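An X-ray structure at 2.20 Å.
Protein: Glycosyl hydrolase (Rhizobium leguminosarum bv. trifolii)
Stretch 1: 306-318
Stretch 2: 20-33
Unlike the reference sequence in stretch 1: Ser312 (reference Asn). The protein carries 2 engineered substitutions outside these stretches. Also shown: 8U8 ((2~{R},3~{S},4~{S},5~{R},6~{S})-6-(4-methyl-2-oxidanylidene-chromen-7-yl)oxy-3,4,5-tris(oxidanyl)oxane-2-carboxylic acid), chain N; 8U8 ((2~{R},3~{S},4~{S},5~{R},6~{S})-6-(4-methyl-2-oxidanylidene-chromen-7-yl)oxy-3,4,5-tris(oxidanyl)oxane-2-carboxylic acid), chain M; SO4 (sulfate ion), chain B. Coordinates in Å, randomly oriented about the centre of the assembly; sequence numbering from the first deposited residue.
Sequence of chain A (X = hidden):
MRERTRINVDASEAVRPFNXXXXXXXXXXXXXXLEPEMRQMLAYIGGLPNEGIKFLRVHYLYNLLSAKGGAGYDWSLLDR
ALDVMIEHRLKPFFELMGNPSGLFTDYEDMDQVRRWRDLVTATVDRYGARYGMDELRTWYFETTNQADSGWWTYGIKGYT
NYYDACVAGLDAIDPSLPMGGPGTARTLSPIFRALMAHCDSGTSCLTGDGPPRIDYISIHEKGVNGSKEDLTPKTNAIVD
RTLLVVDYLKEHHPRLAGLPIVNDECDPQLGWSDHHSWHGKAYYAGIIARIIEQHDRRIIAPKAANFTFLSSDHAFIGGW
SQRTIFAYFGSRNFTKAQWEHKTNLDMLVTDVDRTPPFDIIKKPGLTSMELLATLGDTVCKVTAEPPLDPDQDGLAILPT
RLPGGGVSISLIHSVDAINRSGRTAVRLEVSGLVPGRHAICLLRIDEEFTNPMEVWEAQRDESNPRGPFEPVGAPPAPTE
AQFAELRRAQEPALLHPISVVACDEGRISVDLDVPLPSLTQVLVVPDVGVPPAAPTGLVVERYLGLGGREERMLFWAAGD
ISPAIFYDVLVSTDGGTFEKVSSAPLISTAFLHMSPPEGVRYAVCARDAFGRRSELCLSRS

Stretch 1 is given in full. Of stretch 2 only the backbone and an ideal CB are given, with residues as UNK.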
# COMPACT_ATOMS: atom_id res chain seq x y z
N ASN A 306 11.44 10.93 14.68
CA ASN A 306 10.04 11.22 14.37
C ASN A 306 9.64 10.48 13.06
O ASN A 306 9.28 11.10 12.06
CB ASN A 306 9.89 12.76 14.24
CG ASN A 306 8.47 13.22 14.14
OD1 ASN A 306 7.54 12.46 14.34
ND2 ASN A 306 8.29 14.51 13.88
N PHE A 307 9.67 9.15 13.09
CA PHE A 307 9.46 8.38 11.85
C PHE A 307 7.98 8.43 11.51
O PHE A 307 7.17 8.06 12.31
CB PHE A 307 9.94 6.94 11.96
CG PHE A 307 9.96 6.25 10.63
CD1 PHE A 307 11.05 6.37 9.78
CD2 PHE A 307 8.85 5.53 10.21
CE1 PHE A 307 11.02 5.77 8.53
CE2 PHE A 307 8.83 4.91 8.98
CZ PHE A 307 9.93 5.04 8.13
N THR A 308 7.64 8.89 10.31
CA THR A 308 6.27 9.25 9.99
C THR A 308 5.59 8.49 8.85
O THR A 308 4.34 8.38 8.85
CB THR A 308 6.24 10.79 9.70
OG1 THR A 308 6.63 11.47 10.90
CG2 THR A 308 4.87 11.28 9.33
N PHE A 309 6.34 8.07 7.84
CA PHE A 309 5.75 7.40 6.70
C PHE A 309 6.76 6.45 6.04
O PHE A 309 7.93 6.75 5.94
CB PHE A 309 5.26 8.44 5.72
CG PHE A 309 4.45 7.92 4.58
CD1 PHE A 309 3.27 7.27 4.80
CD2 PHE A 309 4.81 8.21 3.29
CE1 PHE A 309 2.48 6.85 3.75
CE2 PHE A 309 4.04 7.79 2.22
CZ PHE A 309 2.87 7.08 2.46
N LEU A 310 6.25 5.31 5.63
CA LEU A 310 7.03 4.27 4.95
C LEU A 310 6.20 3.89 3.74
O LEU A 310 5.06 3.44 3.89
CB LEU A 310 7.25 3.11 5.89
CG LEU A 310 8.04 1.92 5.39
CD1 LEU A 310 8.58 1.20 6.59
CD2 LEU A 310 7.19 0.98 4.55
N SER A 311 6.70 4.15 2.55
CA SER A 311 5.95 3.82 1.34
C SER A 311 6.67 2.65 0.65
O SER A 311 7.87 2.67 0.49
CB SER A 311 5.88 5.04 0.42
OG SER A 311 5.11 4.84 -0.75
N SER A 312 5.90 1.68 0.23
CA SER A 312 6.33 0.61 -0.63
C SER A 312 6.34 1.10 -2.08
O SER A 312 5.75 2.11 -2.38
CB SER A 312 5.39 -0.58 -0.44
OG SER A 312 5.59 -1.08 0.85
N ASP A 313 7.08 0.47 -2.95
CA ASP A 313 7.10 0.89 -4.35
C ASP A 313 6.78 -0.30 -5.24
O ASP A 313 7.59 -0.76 -6.02
CB ASP A 313 8.45 1.51 -4.62
CG ASP A 313 8.45 2.33 -5.86
OD1 ASP A 313 7.59 3.22 -5.99
OD2 ASP A 313 9.32 2.06 -6.69
N HIS A 314 5.58 -0.83 -5.03
CA HIS A 314 5.20 -2.15 -5.50
C HIS A 314 3.93 -2.20 -6.32
O HIS A 314 3.33 -3.27 -6.48
CB HIS A 314 5.20 -3.17 -4.37
CG HIS A 314 4.16 -3.00 -3.29
ND1 HIS A 314 3.29 -1.93 -3.19
CD2 HIS A 314 3.87 -3.81 -2.25
CE1 HIS A 314 2.51 -2.09 -2.14
NE2 HIS A 314 2.84 -3.23 -1.56
N ALA A 315 3.54 -1.04 -6.88
CA ALA A 315 2.36 -0.97 -7.74
C ALA A 315 2.68 -0.99 -9.23
O ALA A 315 1.84 -0.65 -10.04
CB ALA A 315 1.47 0.22 -7.35
N PHE A 316 3.91 -1.37 -9.57
CA PHE A 316 4.33 -1.61 -10.95
C PHE A 316 3.47 -2.73 -11.48
O PHE A 316 2.86 -3.50 -10.69
CB PHE A 316 5.81 -2.03 -11.04
CG PHE A 316 6.76 -0.95 -10.69
CD1 PHE A 316 7.19 -0.06 -11.65
CD2 PHE A 316 7.22 -0.79 -9.37
CE1 PHE A 316 8.06 0.97 -11.31
CE2 PHE A 316 8.11 0.24 -9.04
CZ PHE A 316 8.52 1.13 -10.01
N ILE A 317 3.34 -2.78 -12.81
CA ILE A 317 2.55 -3.81 -13.49
C ILE A 317 3.50 -4.90 -14.00
O ILE A 317 4.46 -4.56 -14.61
CB ILE A 317 1.77 -3.22 -14.71
CG1 ILE A 317 0.84 -2.13 -14.21
CG2 ILE A 317 0.98 -4.31 -15.40
CD1 ILE A 317 -0.05 -1.53 -15.27
N GLY A 318 3.22 -6.18 -13.72
CA GLY A 318 4.08 -7.27 -14.13
C GLY A 318 3.63 -8.61 -13.58
O GLY A 318 2.47 -8.80 -13.21
N UNK A 20 -0.85 3.85 11.62
CA UNK A 20 -0.62 3.01 10.45
C UNK A 20 0.16 3.85 9.48
O UNK A 20 -0.40 4.55 8.65
CB UNK A 20 -1.92 2.50 9.83
N UNK A 21 1.48 3.79 9.60
CA UNK A 21 2.37 4.71 8.95
C UNK A 21 2.89 4.29 7.55
O UNK A 21 3.78 4.94 7.00
CB UNK A 21 3.56 4.94 9.88
N UNK A 22 2.35 3.20 7.00
CA UNK A 22 2.85 2.52 5.81
C UNK A 22 1.86 2.58 4.66
O UNK A 22 1.93 1.75 3.74
CB UNK A 22 3.18 1.06 6.13
N UNK A 23 0.95 3.56 4.68
CA UNK A 23 -0.25 3.48 3.82
C UNK A 23 0.00 4.19 2.49
O UNK A 23 -0.62 5.19 2.14
CB UNK A 23 -1.46 4.09 4.52
N UNK A 24 0.92 3.63 1.74
CA UNK A 24 1.37 4.20 0.48
C UNK A 24 2.01 3.19 -0.41
O UNK A 24 2.62 2.22 0.06
CB UNK A 24 2.35 5.35 0.73
N UNK A 25 1.88 3.41 -1.70
CA UNK A 25 2.62 2.63 -2.67
C UNK A 25 3.00 3.59 -3.82
O UNK A 25 2.75 4.80 -3.77
CB UNK A 25 1.80 1.44 -3.17
N UNK A 26 3.62 3.04 -4.83
CA UNK A 26 4.07 3.84 -5.91
C UNK A 26 4.51 3.01 -7.10
O UNK A 26 4.55 1.77 -7.04
CB UNK A 26 5.21 4.74 -5.44
N UNK A 27 4.76 3.73 -8.20
CA UNK A 27 5.21 3.14 -9.46
C UNK A 27 5.73 4.25 -10.40
O UNK A 27 5.71 5.44 -10.05
CB UNK A 27 4.07 2.36 -10.12
N UNK A 28 6.24 3.81 -11.55
CA UNK A 28 6.77 4.64 -12.59
C UNK A 28 6.47 3.93 -13.92
O UNK A 28 6.45 2.71 -13.95
CB UNK A 28 8.27 4.90 -12.39
N UNK A 29 6.20 4.65 -15.01
CA UNK A 29 6.03 6.09 -15.07
C UNK A 29 4.57 6.49 -14.98
O UNK A 29 3.65 5.65 -15.00
CB UNK A 29 6.64 6.64 -16.36
N UNK A 30 4.38 7.81 -14.94
CA UNK A 30 3.06 8.41 -14.74
C UNK A 30 2.05 8.06 -15.81
O UNK A 30 0.85 8.00 -15.53
CB UNK A 30 3.19 9.93 -14.67
N UNK A 31 2.53 7.77 -17.01
CA UNK A 31 1.66 7.39 -18.12
C UNK A 31 0.82 6.15 -17.82
O UNK A 31 -0.27 6.01 -18.38
CB UNK A 31 2.50 7.15 -19.37
N UNK A 32 1.30 5.25 -16.94
CA UNK A 32 0.46 4.09 -16.55
C UNK A 32 -0.84 4.50 -15.97
O UNK A 32 -1.81 3.76 -16.12
CB UNK A 32 1.19 3.20 -15.54
N UNK A 33 -0.93 5.70 -15.39
CA UNK A 33 -2.22 6.16 -14.84
C UNK A 33 -3.30 6.33 -15.91
O UNK A 33 -4.48 6.33 -15.61
CB UNK A 33 -2.03 7.49 -14.11
C15 8U8 N . 5.46 12.62 3.25
C13 8U8 N . 4.91 12.77 4.52
C14 8U8 N . 5.45 13.70 5.41
C16 8U8 N . 4.85 13.91 6.64
O9 8U8 N . 5.37 14.69 7.43
O8 8U8 N . 3.79 13.16 7.03
C11 8U8 N . 3.23 12.29 6.17
C10 8U8 N . 2.10 11.65 6.62
C12 8U8 N . 3.77 12.07 4.91
C7 8U8 N . 3.11 11.16 4.08
C8 8U8 N . 1.97 10.51 4.54
C9 8U8 N . 1.44 10.75 5.81
O2 8U8 N . 0.31 10.10 6.20
C5 8U8 N . -0.49 10.65 7.28
O1 8U8 N . 0.15 10.07 8.43
C1 8U8 N . -0.46 10.28 9.73
C6 8U8 N . -0.44 11.80 10.14
O7 8U8 N . 0.43 12.55 9.64
O6 8U8 N . -1.35 12.19 10.89
C2 8U8 N . -1.88 9.73 9.63
O5 8U8 N . -2.61 9.85 10.89
C3 8U8 N . -2.65 10.44 8.49
O4 8U8 N . -3.91 9.83 8.38
C4 8U8 N . -1.91 10.23 7.16
O3 8U8 N . -2.53 10.96 6.10
C15 8U8 M . 20.65 3.64 -10.48
C13 8U8 M . 20.50 3.60 -9.08
C14 8U8 M . 21.63 3.77 -8.28
C16 8U8 M . 21.51 3.77 -6.88
O9 8U8 M . 22.55 3.89 -6.24
O8 8U8 M . 20.29 3.58 -6.27
C11 8U8 M . 19.14 3.53 -7.02
C10 8U8 M . 17.90 3.48 -6.37
C12 8U8 M . 19.24 3.52 -8.44
C7 8U8 M . 18.03 3.49 -9.17
C8 8U8 M . 16.80 3.45 -8.52
C9 8U8 M . 16.72 3.43 -7.12
O2 8U8 M . 15.52 3.43 -6.42
C5 8U8 M . 14.25 2.89 -6.96
O1 8U8 M . 14.50 1.59 -7.53
C1 8U8 M . 13.55 1.06 -8.37
C6 8U8 M . 13.56 -0.31 -7.99
O7 8U8 M . 13.22 -1.11 -8.86
O6 8U8 M . 13.88 -0.56 -6.85
C2 8U8 M . 12.08 1.53 -8.16
O5 8U8 M . 11.53 0.86 -7.01
C3 8U8 M . 11.93 3.11 -8.07
O4 8U8 M . 11.24 3.58 -9.18
C4 8U8 M . 13.31 3.82 -7.94
O3 8U8 M . 13.07 5.22 -7.52
S SO4 B . -3.54 6.26 11.24
O1 SO4 B . -3.21 5.60 12.52
O2 SO4 B . -4.79 5.68 10.68
O3 SO4 B . -2.42 6.23 10.27
O4 SO4 B . -3.80 7.70 11.53

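Position 20 points its CA-to-CB bond away from stretch 1 but lies beside the sulfate, so a basic side chain would suit. It is Arg20, whose N donates to SO4 O1 (3.1 Å) and whose NH2 donates to SO4 O2 (2.7 Å).

At position 21 the CB points sideways, 3.7 Å from Thr308 O, with the side chains of Phe307 and Leu310 both within reach on one side; any sizeable apolar residue could fill this space. Phe21 does so: its CD1 lies 4.0 Å from Leu310 CB, and the edge of the Phe307 ring meets its face, with planes at 89°. Its backbone O accepts a hydrogen bond from Leu310 N (2.8 Å).

Position 22 also points sideways, its CB 3.8 Å from Leu310 O, and many residues would fit. In Trp22 the ring leads away; CB packs at 4.4 Å from Leu310 CD2, and CA makes a CA-H...O contact with Leu310 O (3.1 Å).

Position 23 points away, towards the side where the sulfate and the 8U8 of chain N lie, which favours a long donor. Arg23 NH1 donates to SO4 O3 (2.7 Å) and to O4 of that ligand (3.3 Å).

Position 24 points at stretch 1, and an ideal CB would sit 2.5 Å from Phe309 CZ and 3.2 Å from Ser311 OG. Only glycine is comfortable, and Gly24 lets the Phe309 ring approach; its O accepts a weak hydrogen bond from Ser312 N (3.3 Å).

Position 25 places CB 3.7 Å from His314 ND1, so a short polar side chain such as serine or threonine is expected. Thr25 OG1 hydrogen-bonds His314 ND1 at 2.7 Å, at the edge of the imidazole.

Position 26 again excludes a side chain, since an ideal CB would clash with Asp313 OD1 at 2.9 Å. Gly26 accepts a hydrogen bond at O from Ala315 N (3.0 Å).

Position 27 has its CB near the backbone of Ala315 and Phe316, with the Ala315 methyl close by; an aromatic or large aliphatic residue would suit. Phe27 CD2 packs on Ala315 CB at 3.8 Å, while its CA lies over the Phe316 ring face, 4.0 Å from the centroid.

Position 28 points sideways, with its CB 4.1 Å from Phe316 CE1, the closest atom of the one stretch 1 residue near it, so stretch 1 sets little limit and several kinds of side chain would suit. Ser28 is found: its CB lies 4.0 Å from Phe316 CE1, and its backbone N approaches Phe316 CE1 at 3.4 Å.

Positions 29, 30 and 31 make no contact with stretch 1, which leaves them unconstrained by it: Pro29, following a cis peptide bond, then Ala30 and Glu31. Position 32 points toward Ile317, inviting an aliphatic residue; Leu32 CD1 reaches Ile317 CD1 at 4.3 Å. Position 33 is again out of contact and unconstrained by stretch 1; it is Leu33.

Stretch 2 20-33: RFWRGTGFSPAELL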
# COMPACT_ATOMS: atom_id res chain seq x y z
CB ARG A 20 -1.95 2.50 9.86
CG ARG A 20 -2.79 1.71 10.91
CD ARG A 20 -4.20 1.35 10.44
NE ARG A 20 -4.83 2.59 10.06
CZ ARG A 20 -5.60 2.80 9.02
NH1 ARG A 20 -5.99 1.83 8.19
NH2 ARG A 20 -5.94 4.04 8.80
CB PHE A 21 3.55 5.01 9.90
CG PHE A 21 4.39 3.78 10.26
CD1 PHE A 21 5.34 3.29 9.40
CD2 PHE A 21 4.18 3.12 11.46
CE1 PHE A 21 6.08 2.15 9.72
CE2 PHE A 21 4.91 1.97 11.80
CZ PHE A 21 5.86 1.50 10.94
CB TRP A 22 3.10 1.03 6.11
CG TRP A 22 1.84 0.39 6.66
CD1 TRP A 22 0.75 -0.05 5.96
CD2 TRP A 22 1.54 0.21 8.04
NE1 TRP A 22 -0.18 -0.55 6.82
CE2 TRP A 22 0.26 -0.38 8.10
CE3 TRP A 22 2.24 0.45 9.22
CZ2 TRP A 22 -0.34 -0.71 9.32
CZ3 TRP A 22 1.64 0.13 10.43
CH2 TRP A 22 0.37 -0.48 10.47
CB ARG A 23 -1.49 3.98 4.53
CG ARG A 23 -1.99 3.07 5.67
CD ARG A 23 -2.50 3.80 6.92
NE ARG A 23 -3.46 4.60 6.55
CZ ARG A 23 -3.80 5.83 6.84
NH1 ARG A 23 -3.40 6.65 7.83
NH2 ARG A 23 -4.83 6.14 6.08
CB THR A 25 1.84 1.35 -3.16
OG1 THR A 25 2.65 0.59 -4.08
CG2 THR A 25 0.57 1.70 -3.87
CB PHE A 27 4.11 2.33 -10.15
CG PHE A 27 2.89 3.13 -10.52
CD1 PHE A 27 2.83 3.83 -11.71
CD2 PHE A 27 1.82 3.19 -9.67
CE1 PHE A 27 1.73 4.58 -12.04
CE2 PHE A 27 0.69 3.92 -10.01
CZ PHE A 27 0.66 4.63 -11.20
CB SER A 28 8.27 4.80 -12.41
OG SER A 28 8.70 5.84 -13.24
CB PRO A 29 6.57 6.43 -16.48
CG PRO A 29 6.02 5.30 -17.30
CD PRO A 29 6.24 4.08 -16.38
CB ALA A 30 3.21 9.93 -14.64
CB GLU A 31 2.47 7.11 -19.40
CG GLU A 31 2.98 8.36 -20.11
CD GLU A 31 4.25 8.96 -19.51
OE1 GLU A 31 4.81 8.39 -18.53
OE2 GLU A 31 4.69 10.03 -20.01
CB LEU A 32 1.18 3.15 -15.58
CG LEU A 32 2.42 2.47 -16.12
CD1 LEU A 32 2.98 1.58 -15.03
CD2 LEU A 32 2.12 1.70 -17.40
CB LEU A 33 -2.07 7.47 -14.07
CG LEU A 33 -1.41 7.41 -12.71
CD1 LEU A 33 -0.91 8.76 -12.21
CD2 LEU A 33 -2.39 6.85 -11.69
O HOH W 1 4.10 0.72 2.62
O HOH W 2 3.21 6.64 -1.27
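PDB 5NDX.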